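Local coordinates for 5-formyltetrahydrofolate cyclo-ligase family protein (Bacillus anthracis, PDB 2JCB) that probably catalyses the ATP- and magnesium-dependent cyclisation of 5-formyltetrahydrofolate to 5,10-methenyltetrahydrofolate in folate metabolism, at residues K79-V83 with F95-S99; T162-S168 with V184-E190. All blocks are in the same frame, centred on the assembly; numbering follows the deposited sequence.

Contact 1. Residues K79-V83 with F95-S99; sequences KRVVV and FRQIS
Three backbone hydrogen bonds define this antiparallel pairing. Val-83 and Arg-96 form a hydrogen-bonded pair: Arg-96 N donates to Val-83 O at 2.8 Å and Val-83 N to Arg-96 O at 3.0 Å. Ile-98 N then reaches Val-81 O at 3.0 Å. Between them Val-82 faces Gln-97 as a non-hydrogen-bonded pair with CA atoms only 4.2 Å apart, and Gln-97 CA makes a CA-H...O contact to Val-81 O at 3.2 Å. Both strands are extended, yet their short axes run at 135°, a strong twist. Beyond the last direct bond a water bridges the strands, accepting from Val-81 N (2.9 Å) and Gln-97 NE2 (3.0 Å) and donating to Ile-98 O (2.8 Å); Gln-97, t at chi1 and chi2, brings its amide there. On one face Ile-98 (chi1 p) sets CG2 3.7 Å from Val-83 CG2 and CG1 4.0 Å from Val-81 CG1, and helix 68-76 packs on Val-81. Towards the other face Val-82 CG2 meets Phe-95 CB at 3.8 Å. These are the two arms of the 80-87/92-98 beta hairpin: main-chain bonds and aliphatic packing hold them together, and water spans the gap where they diverge.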
ATOM      1  N   LYS A  79       8.232  -1.649  16.763  1.00 30.23           N
ATOM      2  CA  LYS A  79       7.332  -0.671  16.212  1.00 26.98           C
ATOM      3  C   LYS A  79       5.915  -1.206  16.383  1.00 28.24           C
ATOM      4  O   LYS A  79       5.730  -2.426  16.367  1.00 30.36           O
ATOM      5  CB  LYS A  79       7.595  -0.478  14.709  1.00 26.16           C
ATOM      6  CG  LYS A  79       9.044  -0.070  14.429  1.00 26.45           C
ATOM      7  CD  LYS A  79       9.130   0.227  12.934  1.00 29.35           C
ATOM      8  CE  LYS A  79      10.555   0.524  12.503  1.00 29.93           C
ATOM      9  NZ  LYS A  79      11.102   1.724  13.187  1.00 31.64           N
ATOM     10  N   ARG A  80       4.934  -0.309  16.488  1.00 27.39           N
ATOM     11  CA  ARG A  80       3.530  -0.694  16.572  1.00 27.55           C
ATOM     12  C   ARG A  80       3.082  -0.823  15.137  1.00 28.90           C
ATOM     13  O   ARG A  80       3.441   0.008  14.311  1.00 30.42           O
ATOM     14  CB  ARG A  80       2.728   0.402  17.277  1.00 29.61           C
ATOM     15  CG  ARG A  80       1.257   0.189  17.276  1.00 33.14           C
ATOM     16  CD  ARG A  80       0.589   1.062  18.303  1.00 35.56           C
ATOM     17  NE  ARG A  80       0.716   2.473  17.955  1.00 36.23           N
ATOM     18  CZ  ARG A  80       0.057   3.451  18.567  1.00 37.60           C
ATOM     19  NH1 ARG A  80      -0.773   3.156  19.555  1.00 34.07           N
ATOM     20  NH2 ARG A  80       0.210   4.719  18.164  1.00 37.64           N
ATOM     21  N   VAL A  81       2.336  -1.891  14.855  1.00 27.64           N
ATOM     22  CA  VAL A  81       1.875  -2.170  13.500  1.00 26.19           C
ATOM     23  C   VAL A  81       0.346  -2.055  13.465  1.00 27.22           C
ATOM     24  O   VAL A  81      -0.343  -2.636  14.302  1.00 27.04           O
ATOM     25  CB  VAL A  81       2.272  -3.603  13.048  1.00 26.80           C
ATOM     26  CG1 VAL A  81       1.618  -3.934  11.754  1.00 27.58           C
ATOM     27  CG2 VAL A  81       3.777  -3.728  12.821  1.00 27.96           C
ATOM     28  N   VAL A  82      -0.139  -1.268  12.514  1.00 25.84           N
ATOM     29  CA  VAL A  82      -1.608  -1.097  12.270  1.00 26.95           C
ATOM     30  C   VAL A  82      -1.985  -1.478  10.837  1.00 28.74           C
ATOM     31  O   VAL A  82      -1.323  -1.084   9.867  1.00 29.51           O
ATOM     32  CB  VAL A  82      -2.186   0.289  12.712  1.00 27.80           C
ATOM     33  CG1 VAL A  82      -1.882   0.552  14.168  1.00 24.84           C
ATOM     34  CG2 VAL A  82      -1.664   1.419  11.840  1.00 28.18           C
ATOM     35  N   VAL A  83      -3.099  -2.211  10.703  1.00 28.94           N
ATOM     36  CA  VAL A  83      -3.581  -2.693   9.395  1.00 27.57           C
ATOM     37  C   VAL A  83      -5.078  -2.311   9.242  1.00 28.23           C
ATOM     38  O   VAL A  83      -5.781  -2.189  10.262  1.00 28.45           O
ATOM     39  CB  VAL A  83      -3.420  -4.231   9.331  1.00 28.97           C
ATOM     40  CG1 VAL A  83      -1.921  -4.594   9.299  1.00 29.80           C
ATOM     41  CG2 VAL A  83      -4.031  -4.900  10.612  1.00 26.04           C
ATOM     42  N   PHE A  95      -7.715   1.819  10.828  1.00 28.94           N
ATOM     43  CA  PHE A  95      -6.446   1.139  11.071  1.00 27.50           C
ATOM     44  C   PHE A  95      -6.398   0.618  12.505  1.00 27.04           C
ATOM     45  O   PHE A  95      -6.655   1.356  13.443  1.00 29.76           O
ATOM     46  CB  PHE A  95      -5.283   2.054  10.756  1.00 27.62           C
ATOM     47  CG  PHE A  95      -5.081   2.194   9.298  1.00 25.20           C
ATOM     48  CD1 PHE A  95      -4.169   1.358   8.669  1.00 26.70           C
ATOM     49  CD2 PHE A  95      -5.802   3.118   8.558  1.00 26.01           C
ATOM     50  CE1 PHE A  95      -3.969   1.422   7.244  1.00 27.94           C
ATOM     51  CE2 PHE A  95      -5.631   3.214   7.140  1.00 27.21           C
ATOM     52  CZ  PHE A  95      -4.721   2.353   6.485  1.00 25.43           C
ATOM     53  N   ARG A  96      -6.108  -0.669  12.649  1.00 26.51           N
ATOM     54  CA  ARG A  96      -6.152  -1.270  13.971  1.00 25.94           C
ATOM     55  C   ARG A  96      -4.892  -2.012  14.276  1.00 26.58           C
ATOM     56  O   ARG A  96      -4.336  -2.676  13.419  1.00 27.65           O
ATOM     57  CB  ARG A  96      -7.369  -2.222  14.122  1.00 27.22           C
ATOM     58  CG  ARG A  96      -8.694  -1.652  13.545  1.00 25.57           C
ATOM     59  CD  ARG A  96      -9.798  -2.678  13.768  1.00 25.57           C
ATOM     60  NE  ARG A  96     -10.241  -2.661  15.158  1.00 25.46           N
ATOM     61  CZ  ARG A  96     -11.171  -1.851  15.626  1.00 24.95           C
ATOM     62  NH1 ARG A  96     -11.764  -0.967  14.821  1.00 29.44           N
ATOM     63  NH2 ARG A  96     -11.503  -1.924  16.885  1.00 27.47           N
ATOM     64  N   GLN A  97      -4.440  -1.899  15.513  1.00 26.71           N
ATOM     65  CA  GLN A  97      -3.172  -2.514  15.884  1.00 25.98           C
ATOM     66  C   GLN A  97      -3.244  -4.041  15.955  1.00 26.51           C
ATOM     67  O   GLN A  97      -4.187  -4.612  16.547  1.00 27.91           O
ATOM     68  CB  GLN A  97      -2.670  -1.956  17.216  1.00 27.19           C
ATOM     69  CG  GLN A  97      -1.431  -2.661  17.694  1.00 27.56           C
ATOM     70  CD  GLN A  97      -0.891  -2.158  19.027  1.00 32.72           C
ATOM     71  OE1 GLN A  97      -1.602  -1.543  19.807  1.00 34.36           O
ATOM     72  NE2 GLN A  97       0.391  -2.413  19.269  1.00 32.66           N
ATOM     73  N   ILE A  98      -2.211  -4.662  15.418  1.00 26.34           N
ATOM     74  CA  ILE A  98      -2.010  -6.127  15.514  1.00 26.52           C
ATOM     75  C   ILE A  98      -0.642  -6.396  16.098  1.00 27.75           C
ATOM     76  O   ILE A  98       0.346  -5.782  15.662  1.00 27.14           O
ATOM     77  CB  ILE A  98      -2.221  -6.894  14.146  1.00 28.51           C
ATOM     78  CG1 ILE A  98      -1.337  -6.408  12.968  1.00 26.00           C
ATOM     79  CG2 ILE A  98      -3.729  -6.877  13.770  1.00 26.34           C
ATOM     80  CD1 ILE A  98      -1.167  -7.454  11.757  1.00 28.21           C
ATOM     81  N   SER A  99      -0.612  -7.294  17.068  1.00 29.14           N
ATOM     82  CA  SER A  99       0.609  -7.741  17.724  1.00 30.56           C
ATOM     83  C   SER A  99       1.030  -9.122  17.222  1.00 30.73           C
ATOM     84  O   SER A  99       2.176  -9.549  17.395  1.00 30.45           O
ATOM     85  CB  SER A  99       0.375  -7.807  19.218  1.00 31.29           C
ATOM     86  OG  SER A  99      -0.031  -6.552  19.725  1.00 35.95           O
TER
HETATM   87  O   HOH W   1       1.794  -3.769  17.016  1.00 19.82           O

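Contact 2. Residues T162-S168 with V184-E190; sequences TLSLAYS and VEKIITE
This is a parallel strand pairing in the main mixed sheet, joining strands 161-165 and 186-189, whose short axes lie 4.6 Å apart at 24°. Residue i sits beside i+23: Ser-164 by Ile-187 (CA-CA 4.7 Å) and Leu-165 by Ile-188 (5.0 Å). In the zigzag usual for parallel strands, Ser-164 N donates to Lys-186 O (2.8 Å), Ile-188 N to Ser-164 O (2.9 Å) and Ala-166 N to Ile-188 O (2.9 Å). Side chains fasten both ends. Thr-162 (chi1 p) accepts Glu-185 N on OG1 at 2.9 Å, while its N donates to Glu-185 OE1 at 3.1 Å; Glu-190 (chi1 p, chi2 m) receives Ser-168 N on OE1 at 2.8 Å and Ser-168 OG on OE2 at 2.7 Å. Ile-188 CD1 packs against Leu-163 CD1 (4.0 Å) and Leu-165 CD2 (3.9 Å), and Ala-166 CB against Ile-187 CG2 (4.0 Å). Strand 129-131 flanks 161-165, antiparallel strand 192-195 flanks 186-189, helix 29-44 touches Ile-188, and Tyr-137 covers Ser-164, Ala-166 and Ile-187.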
ATOM      1  N   THR A 162       4.077   9.141   3.808  1.00 29.77           N
ATOM      2  CA  THR A 162       3.572   8.057   2.967  1.00 29.75           C
ATOM      3  C   THR A 162       4.660   7.500   2.073  1.00 30.53           C
ATOM      4  O   THR A 162       5.540   8.237   1.601  1.00 32.24           O
ATOM      5  CB  THR A 162       2.412   8.488   2.036  1.00 30.46           C
ATOM      6  OG1 THR A 162       2.799   9.573   1.184  1.00 30.32           O
ATOM      7  CG2 THR A 162       1.214   8.912   2.854  1.00 31.75           C
ATOM      8  N   LEU A 163       4.603   6.206   1.826  1.00 30.38           N
ATOM      9  CA  LEU A 163       5.438   5.631   0.787  1.00 29.73           C
ATOM     10  C   LEU A 163       4.746   4.428   0.252  1.00 29.61           C
ATOM     11  O   LEU A 163       3.950   3.823   0.922  1.00 30.27           O
ATOM     12  CB  LEU A 163       6.877   5.295   1.260  1.00 31.61           C
ATOM     13  CG  LEU A 163       7.168   4.169   2.209  1.00 32.24           C
ATOM     14  CD1 LEU A 163       7.180   2.736   1.452  1.00 29.92           C
ATOM     15  CD2 LEU A 163       8.510   4.454   2.925  1.00 31.53           C
ATOM     16  N   SER A 164       5.086   4.090  -0.986  1.00 28.59           N
ATOM     17  CA  SER A 164       4.581   2.884  -1.637  1.00 30.23           C
ATOM     18  C   SER A 164       5.737   2.036  -2.062  1.00 29.20           C
ATOM     19  O   SER A 164       6.831   2.548  -2.332  1.00 30.19           O
ATOM     20  CB  SER A 164       3.689   3.210  -2.817  1.00 28.45           C
ATOM     21  OG  SER A 164       2.484   3.862  -2.430  1.00 29.17           O
ATOM     22  N   LEU A 165       5.511   0.720  -2.023  1.00 28.63           N
ATOM     23  CA  LEU A 165       6.445  -0.295  -2.509  1.00 29.83           C
ATOM     24  C   LEU A 165       5.933  -0.805  -3.856  1.00 30.26           C
ATOM     25  O   LEU A 165       4.749  -1.123  -3.961  1.00 31.15           O
ATOM     26  CB  LEU A 165       6.526  -1.430  -1.477  1.00 29.58           C
ATOM     27  CG  LEU A 165       6.789  -0.983  -0.039  1.00 32.02           C
ATOM     28  CD1 LEU A 165       6.735  -2.121   1.042  1.00 33.49           C
ATOM     29  CD2 LEU A 165       8.155  -0.281   0.026  1.00 30.87           C
ATOM     30  N   ALA A 166       6.795  -0.917  -4.885  1.00 28.90           N
ATOM     31  CA  ALA A 166       6.365  -1.286  -6.201  1.00 28.65           C
ATOM     32  C   ALA A 166       7.454  -1.984  -6.974  1.00 29.10           C
ATOM     33  O   ALA A 166       8.610  -1.627  -6.855  1.00 28.64           O
ATOM     34  CB  ALA A 166       5.875  -0.075  -6.948  1.00 28.34           C
ATOM     35  N   TYR A 167       7.078  -2.973  -7.779  1.00 27.95           N
ATOM     36  CA  TYR A 167       8.004  -3.497  -8.755  1.00 28.02           C
ATOM     37  C   TYR A 167       8.134  -2.393  -9.823  1.00 27.45           C
ATOM     38  O   TYR A 167       7.197  -1.600 -10.075  1.00 27.37           O
ATOM     39  CB  TYR A 167       7.411  -4.732  -9.430  1.00 29.71           C
ATOM     40  CG  TYR A 167       6.998  -5.793  -8.467  1.00 26.30           C
ATOM     41  CD1 TYR A 167       7.969  -6.541  -7.794  1.00 29.66           C
ATOM     42  CD2 TYR A 167       5.639  -6.142  -8.285  1.00 27.32           C
ATOM     43  CE1 TYR A 167       7.607  -7.544  -6.929  1.00 31.07           C
ATOM     44  CE2 TYR A 167       5.265  -7.189  -7.414  1.00 30.44           C
ATOM     45  CZ  TYR A 167       6.272  -7.877  -6.740  1.00 30.66           C
ATOM     46  OH  TYR A 167       6.042  -8.921  -5.828  1.00 29.47           O
ATOM     47  N   SER A 168       9.311  -2.317 -10.427  1.00 29.30           N
ATOM     48  CA  SER A 168       9.546  -1.277 -11.416  1.00 29.38           C
ATOM     49  C   SER A 168       8.556  -1.282 -12.597  1.00 29.64           C
ATOM     50  O   SER A 168       8.260  -0.222 -13.144  1.00 30.35           O
ATOM     51  CB  SER A 168      11.018  -1.255 -11.863  1.00 30.47           C
ATOM     52  OG  SER A 168      11.311  -2.378 -12.619  1.00 32.43           O
ATOM     53  N   VAL A 184       1.401   9.847  -3.428  1.00 28.45           N
ATOM     54  CA  VAL A 184       2.268   9.355  -2.327  1.00 29.96           C
ATOM     55  C   VAL A 184       3.609  10.110  -2.388  1.00 29.93           C
ATOM     56  O   VAL A 184       3.981  10.593  -3.447  1.00 29.76           O
ATOM     57  CB  VAL A 184       2.512   7.826  -2.370  1.00 30.81           C
ATOM     58  CG1 VAL A 184       1.205   7.079  -2.109  1.00 33.69           C
ATOM     59  CG2 VAL A 184       3.089   7.369  -3.726  1.00 30.67           C
ATOM     60  N   GLU A 185       4.299  10.201  -1.258  1.00 29.56           N
ATOM     61  CA  GLU A 185       5.521  10.993  -1.157  1.00 29.99           C
ATOM     62  C   GLU A 185       6.769  10.287  -1.688  1.00 29.23           C
ATOM     63  O   GLU A 185       7.754  10.941  -2.007  1.00 30.52           O
ATOM     64  CB  GLU A 185       5.790  11.389   0.294  1.00 30.71           C
ATOM     65  CG  GLU A 185       4.814  12.418   0.751  1.00 32.26           C
ATOM     66  CD  GLU A 185       4.913  12.671   2.257  1.00 37.71           C
ATOM     67  OE1 GLU A 185       5.409  11.815   3.036  1.00 36.04           O
ATOM     68  OE2 GLU A 185       4.462  13.737   2.667  1.00 42.08           O
ATOM     69  N   LYS A 186       6.757   8.978  -1.681  1.00 28.78           N
ATOM     70  CA  LYS A 186       7.944   8.207  -2.092  1.00 28.46           C
ATOM     71  C   LYS A 186       7.521   6.860  -2.612  1.00 29.32           C
ATOM     72  O   LYS A 186       6.568   6.249  -2.091  1.00 28.92           O
ATOM     73  CB  LYS A 186       8.829   7.964  -0.866  1.00 29.63           C
ATOM     74  CG  LYS A 186      10.122   7.119  -1.224  1.00 31.83           C
ATOM     75  CD  LYS A 186      10.983   6.865  -0.009  1.00 33.09           C
ATOM     76  CE  LYS A 186      11.821   8.108   0.332  1.00 37.30           C
ATOM     77  NZ  LYS A 186      12.745   7.861   1.485  1.00 33.52           N
ATOM     78  N   ILE A 187       8.218   6.383  -3.640  1.00 28.73           N
ATOM     79  CA  ILE A 187       7.947   5.040  -4.193  1.00 28.82           C
ATOM     80  C   ILE A 187       9.330   4.321  -4.136  1.00 30.43           C
ATOM     81  O   ILE A 187      10.342   4.893  -4.580  1.00 31.87           O
ATOM     82  CB  ILE A 187       7.330   5.042  -5.630  1.00 28.04           C
ATOM     83  CG1 ILE A 187       5.979   5.815  -5.646  1.00 27.76           C
ATOM     84  CG2 ILE A 187       7.104   3.596  -6.132  1.00 30.48           C
ATOM     85  CD1 ILE A 187       5.758   6.578  -6.850  1.00 34.66           C
ATOM     86  N   ILE A 188       9.372   3.123  -3.564  1.00 28.09           N
ATOM     87  CA  ILE A 188      10.571   2.282  -3.549  1.00 29.41           C
ATOM     88  C   ILE A 188      10.342   1.115  -4.517  1.00 29.92           C
ATOM     89  O   ILE A 188       9.367   0.356  -4.332  1.00 30.96           O
ATOM     90  CB  ILE A 188      10.818   1.744  -2.155  1.00 29.11           C
ATOM     91  CG1 ILE A 188      10.911   2.899  -1.129  1.00 32.11           C
ATOM     92  CG2 ILE A 188      12.087   0.918  -2.140  1.00 29.35           C
ATOM     93  CD1 ILE A 188      10.951   2.407   0.222  1.00 32.96           C
ATOM     94  N   THR A 189      11.229   0.952  -5.496  1.00 29.64           N
ATOM     95  CA  THR A 189      11.218  -0.185  -6.418  1.00 28.66           C
ATOM     96  C   THR A 189      12.514  -0.935  -6.216  1.00 29.05           C
ATOM     97  O   THR A 189      13.350  -0.555  -5.347  1.00 26.79           O
ATOM     98  CB  THR A 189      11.103   0.241  -7.908  1.00 29.11           C
ATOM     99  OG1 THR A 189      12.349   0.819  -8.331  1.00 30.06           O
ATOM    100  CG2 THR A 189       9.930   1.237  -8.147  1.00 30.85           C
ATOM    101  N   GLU A 190      12.751  -1.965  -7.032  1.00 26.39           N
ATOM    102  CA  GLU A 190      13.989  -2.713  -6.843  1.00 26.88           C
ATOM    103  C   GLU A 190      15.180  -1.932  -7.452  1.00 27.48           C
ATOM    104  O   GLU A 190      16.328  -2.351  -7.303  1.00 29.04           O
ATOM    105  CB  GLU A 190      13.886  -4.112  -7.481  1.00 27.02           C
ATOM    106  CG  GLU A 190      13.850  -4.105  -9.038  1.00 25.96           C
ATOM    107  CD  GLU A 190      12.468  -3.860  -9.658  1.00 29.87           C
ATOM    108  OE1 GLU A 190      11.523  -3.359  -9.030  1.00 29.49           O
ATOM    109  OE2 GLU A 190      12.355  -4.160 -10.841  1.00 28.88           O
TER

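Overall arrangement
Contacts 1 and 2 belong to one mixed sheet, with centres 21 Å and nearest atoms about 10 Å apart, and do not touch. Strands 54-56 and 129-131 lie between strand 80-87 of contact 1 and strand 161-165 of contact 2, so the connection runs through the sheet. They follow in series along the chain: a local antiparallel hairpin, then a parallel pair whose connecting segment includes Phe-180 and Asp-181 of the nucleotide pocket. Asp-181 also joins Asp-152 at the magnesium ion. The side chain of Val-184 in contact 2 is about 10 Å from both ADP and magnesium; that of Phe-95 in contact 1 is about 13 Å from ADP.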